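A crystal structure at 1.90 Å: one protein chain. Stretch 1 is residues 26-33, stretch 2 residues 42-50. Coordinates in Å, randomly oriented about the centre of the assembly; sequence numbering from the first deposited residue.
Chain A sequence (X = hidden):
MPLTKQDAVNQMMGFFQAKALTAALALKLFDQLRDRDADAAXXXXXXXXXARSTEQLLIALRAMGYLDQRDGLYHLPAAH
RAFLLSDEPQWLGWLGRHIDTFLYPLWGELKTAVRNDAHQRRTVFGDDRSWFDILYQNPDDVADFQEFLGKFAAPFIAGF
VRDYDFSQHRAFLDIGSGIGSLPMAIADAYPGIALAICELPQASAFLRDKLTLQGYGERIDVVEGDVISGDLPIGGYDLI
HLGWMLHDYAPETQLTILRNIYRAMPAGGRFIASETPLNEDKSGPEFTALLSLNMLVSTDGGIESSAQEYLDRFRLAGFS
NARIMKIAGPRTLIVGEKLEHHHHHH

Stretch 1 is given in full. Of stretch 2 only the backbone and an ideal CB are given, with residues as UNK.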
# COMPACT_ATOMS: atom_id res chain seq x y z
N ALA A 26 3.15 -9.38 11.77
CA ALA A 26 3.03 -9.00 13.18
C ALA A 26 2.45 -10.14 14.01
O ALA A 26 2.89 -10.38 15.14
CB ALA A 26 2.18 -7.73 13.30
N LEU A 27 1.49 -10.87 13.45
CA LEU A 27 0.94 -12.04 14.14
C LEU A 27 1.89 -13.23 14.13
O LEU A 27 1.60 -14.23 14.79
CB LEU A 27 -0.40 -12.44 13.50
CG LEU A 27 -1.60 -11.52 13.78
CD1 LEU A 27 -2.74 -11.76 12.80
CD2 LEU A 27 -2.09 -11.71 15.20
N LYS A 28 3.02 -13.13 13.42
CA LYS A 28 3.92 -14.26 13.21
C LYS A 28 3.16 -15.47 12.66
O LYS A 28 3.38 -16.61 13.06
CB LYS A 28 4.67 -14.61 14.50
CG LYS A 28 5.62 -13.52 14.96
CD LYS A 28 6.01 -13.71 16.42
CE LYS A 28 7.11 -12.73 16.82
NZ LYS A 28 8.07 -12.48 15.72
N LEU A 29 2.25 -15.20 11.72
CA LEU A 29 1.36 -16.23 11.22
C LEU A 29 2.12 -17.32 10.50
O LEU A 29 1.85 -18.52 10.69
CB LEU A 29 0.31 -15.60 10.30
CG LEU A 29 -0.64 -16.53 9.53
CD1 LEU A 29 -2.01 -15.86 9.35
CD2 LEU A 29 -0.07 -16.89 8.19
N PHE A 30 3.08 -16.94 9.65
CA PHE A 30 3.82 -17.94 8.91
C PHE A 30 4.65 -18.83 9.82
O PHE A 30 5.02 -19.94 9.41
CB PHE A 30 4.70 -17.26 7.87
CG PHE A 30 3.97 -16.25 7.04
CD1 PHE A 30 3.11 -16.65 6.04
CD2 PHE A 30 4.13 -14.89 7.29
CE1 PHE A 30 2.42 -15.72 5.28
CE2 PHE A 30 3.45 -13.95 6.54
CZ PHE A 30 2.58 -14.37 5.53
N ASP A 31 4.93 -18.40 11.06
CA ASP A 31 5.66 -19.25 11.99
C ASP A 31 4.90 -20.55 12.27
O ASP A 31 5.53 -21.61 12.44
CB ASP A 31 5.91 -18.51 13.30
CG ASP A 31 7.00 -17.45 13.19
OD1 ASP A 31 7.75 -17.44 12.18
OD2 ASP A 31 7.12 -16.63 14.13
N GLN A 32 3.57 -20.50 12.31
CA GLN A 32 2.74 -21.66 12.62
C GLN A 32 2.79 -22.73 11.55
O GLN A 32 2.27 -23.83 11.78
CB GLN A 32 1.29 -21.22 12.82
CG GLN A 32 1.15 -20.00 13.71
CD GLN A 32 2.03 -20.09 14.95
OE1 GLN A 32 1.97 -21.07 15.70
NE2 GLN A 32 2.86 -19.07 15.18
N LEU A 33 3.39 -22.45 10.39
CA LEU A 33 3.50 -23.41 9.31
C LEU A 33 4.93 -23.83 9.03
O LEU A 33 5.19 -24.50 8.03
CB LEU A 33 2.89 -22.83 8.03
CG LEU A 33 1.40 -22.46 8.09
CD1 LEU A 33 0.99 -21.74 6.81
CD2 LEU A 33 0.52 -23.71 8.33
N UNK A 42 -6.81 -24.56 13.23
CA UNK A 42 -5.65 -24.87 14.06
C UNK A 42 -4.59 -23.78 14.01
O UNK A 42 -3.91 -23.53 15.02
CB UNK A 42 -5.04 -26.20 13.62
N UNK A 43 -4.43 -23.12 12.87
CA UNK A 43 -3.61 -21.91 12.85
C UNK A 43 -4.18 -20.88 13.81
O UNK A 43 -3.45 -20.27 14.60
CB UNK A 43 -3.53 -21.33 11.44
N UNK A 44 -5.50 -20.69 13.78
CA UNK A 44 -6.13 -19.72 14.69
C UNK A 44 -5.95 -20.12 16.15
O UNK A 44 -5.82 -19.25 17.02
CB UNK A 44 -7.62 -19.58 14.37
N UNK A 45 -5.96 -21.42 16.44
CA UNK A 45 -5.69 -21.88 17.80
C UNK A 45 -4.27 -21.52 18.21
O UNK A 45 -4.04 -20.94 19.28
CB UNK A 45 -5.91 -23.39 17.91
N UNK A 46 -3.29 -21.85 17.36
CA UNK A 46 -1.90 -21.59 17.70
C UNK A 46 -1.62 -20.10 17.80
O UNK A 46 -0.72 -19.69 18.55
CB UNK A 46 -0.97 -22.23 16.66
N UNK A 47 -2.36 -19.26 17.07
CA UNK A 47 -2.17 -17.82 17.13
C UNK A 47 -2.97 -17.15 18.23
O UNK A 47 -2.75 -15.96 18.47
CB UNK A 47 -2.54 -17.20 15.78
N UNK A 48 -3.89 -17.86 18.88
CA UNK A 48 -4.76 -17.27 19.89
C UNK A 48 -5.69 -16.23 19.25
O UNK A 48 -5.82 -15.11 19.74
CB UNK A 48 -3.93 -16.63 21.00
N UNK A 49 -6.32 -16.61 18.14
CA UNK A 49 -7.20 -15.73 17.39
C UNK A 49 -8.50 -16.43 17.02
O UNK A 49 -8.51 -17.65 16.84
CB UNK A 49 -6.50 -15.23 16.13
N UNK A 50 -9.60 -15.67 16.87
CA UNK A 50 -10.83 -16.26 16.34
C UNK A 50 -10.58 -17.04 15.05
O UNK A 50 -9.74 -16.65 14.22
CB UNK A 50 -11.87 -15.17 16.09

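Position 42 opens the visible part of a helix, and its ideal CB has nothing of stretch 1 within 5.5 Å. Stretch 1 sets no rule here, so any helix-tolerant residue would do; the deposited one is His42, whose ND1 is hydrogen-bonded elsewhere in the structure.

At position 43 CA-to-CB runs sideways, with the ideal CB 5.0 Å from Gln32 CB. Stretch 1 offers carbon here, the side chains of Leu29 and Leu33, which a branched or extended aliphatic such as Ile, Leu, Met or Val could reach. The residue is Ile43. Its CD1 lies 3.9 Å from Leu33 CD2, while its CG2 sits 4.5 Å from Leu29 CG and 4.4 Å from Gln32 CB, so the two ends of the branched chain meet different neighbours.

Position 44 points away and position 45 is out of reach; stretch 1 asks nothing of either. Both are alanine, Ala44 and Ala45, small and compatible with helix.

Position 46 points toward stretch 1, and its ideal CB is 3.3 Å from Gln32 OE1. An acceptor so close favours a donor, and the backbone oxygen of Gln32 adds to the case; Arg, Lys or Gln could all be considered. Arg46 is the answer. Its NE gives Gln32 OE1 a weak hydrogen bond of 2.8 Å, bent to 117°, and Gln32 O lies over one face of the guanidinium. A water also donates to both Gln32 OE1 and Arg46 O. The amide is held from its other end too: Gln32 NE2 donates to Lys28 O at 3.3 Å.

Position 47 leaves sideways, its ideal CB 5.1 Å from Gln32 CG and 5.2 Å from Leu27 O. The space between calls for a side chain that extends into it, with Leu or Met the natural candidates. Leu47, with chi1 m and chi2 t, places CD2 3.5 Å from Gln32 CG and 3.3 Å from Leu27 O, while CD1 lies 4.1 Å from Leu29 CB.

Position 48 has positive phi (65°) and ends the helix in a Schellman motif. Gly suits best, with Asn or Asp tolerated; Asp48 fills it, out of reach of stretch 1.

Position 49 is extended and points toward stretch 1, though its ideal CB has no neighbour within 5.5 Å. A modest apolar side chain could reach Leu27. Cys49 does, SG standing 4.1 Å from Leu27 CD2.

Position 50 is out of reach and N-caps a helix; Ser, Thr, Asp or, at phi -49°, Pro would fit. It is Pro50, which makes no contact with stretch 1.

Stretch 2 42-50: HIAARLDCP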
# COMPACT_ATOMS: atom_id res chain seq x y z
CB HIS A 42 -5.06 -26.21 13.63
CG HIS A 42 -5.93 -27.38 13.97
ND1 HIS A 42 -7.00 -27.77 13.18
CD2 HIS A 42 -5.91 -28.24 15.02
CE1 HIS A 42 -7.59 -28.81 13.73
NE2 HIS A 42 -6.95 -29.11 14.85
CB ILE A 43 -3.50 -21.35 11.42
CG1 ILE A 43 -2.85 -22.36 10.48
CG2 ILE A 43 -2.74 -20.01 11.41
CD1 ILE A 43 -2.89 -21.95 9.04
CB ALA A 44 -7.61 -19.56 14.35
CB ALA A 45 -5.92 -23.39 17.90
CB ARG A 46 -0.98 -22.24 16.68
CG ARG A 46 -1.11 -23.78 16.61
CD ARG A 46 -0.05 -24.39 15.71
NE ARG A 46 1.26 -23.80 15.98
CZ ARG A 46 2.41 -24.23 15.46
NH1 ARG A 46 3.54 -23.61 15.77
NH2 ARG A 46 2.44 -25.29 14.66
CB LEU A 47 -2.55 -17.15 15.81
CG LEU A 47 -1.63 -17.37 14.62
CD1 LEU A 47 -2.16 -16.57 13.45
CD2 LEU A 47 -0.18 -17.00 14.94
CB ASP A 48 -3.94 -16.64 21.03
CG ASP A 48 -4.69 -16.60 22.35
OD1 ASP A 48 -4.21 -15.91 23.28
OD2 ASP A 48 -5.75 -17.25 22.46
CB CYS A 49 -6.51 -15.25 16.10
SG CYS A 49 -5.32 -13.92 16.33
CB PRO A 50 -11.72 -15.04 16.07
CG PRO A 50 -11.21 -14.01 16.99
CD PRO A 50 -9.74 -14.24 17.17
O HOH W 1 1.57 -20.52 18.32
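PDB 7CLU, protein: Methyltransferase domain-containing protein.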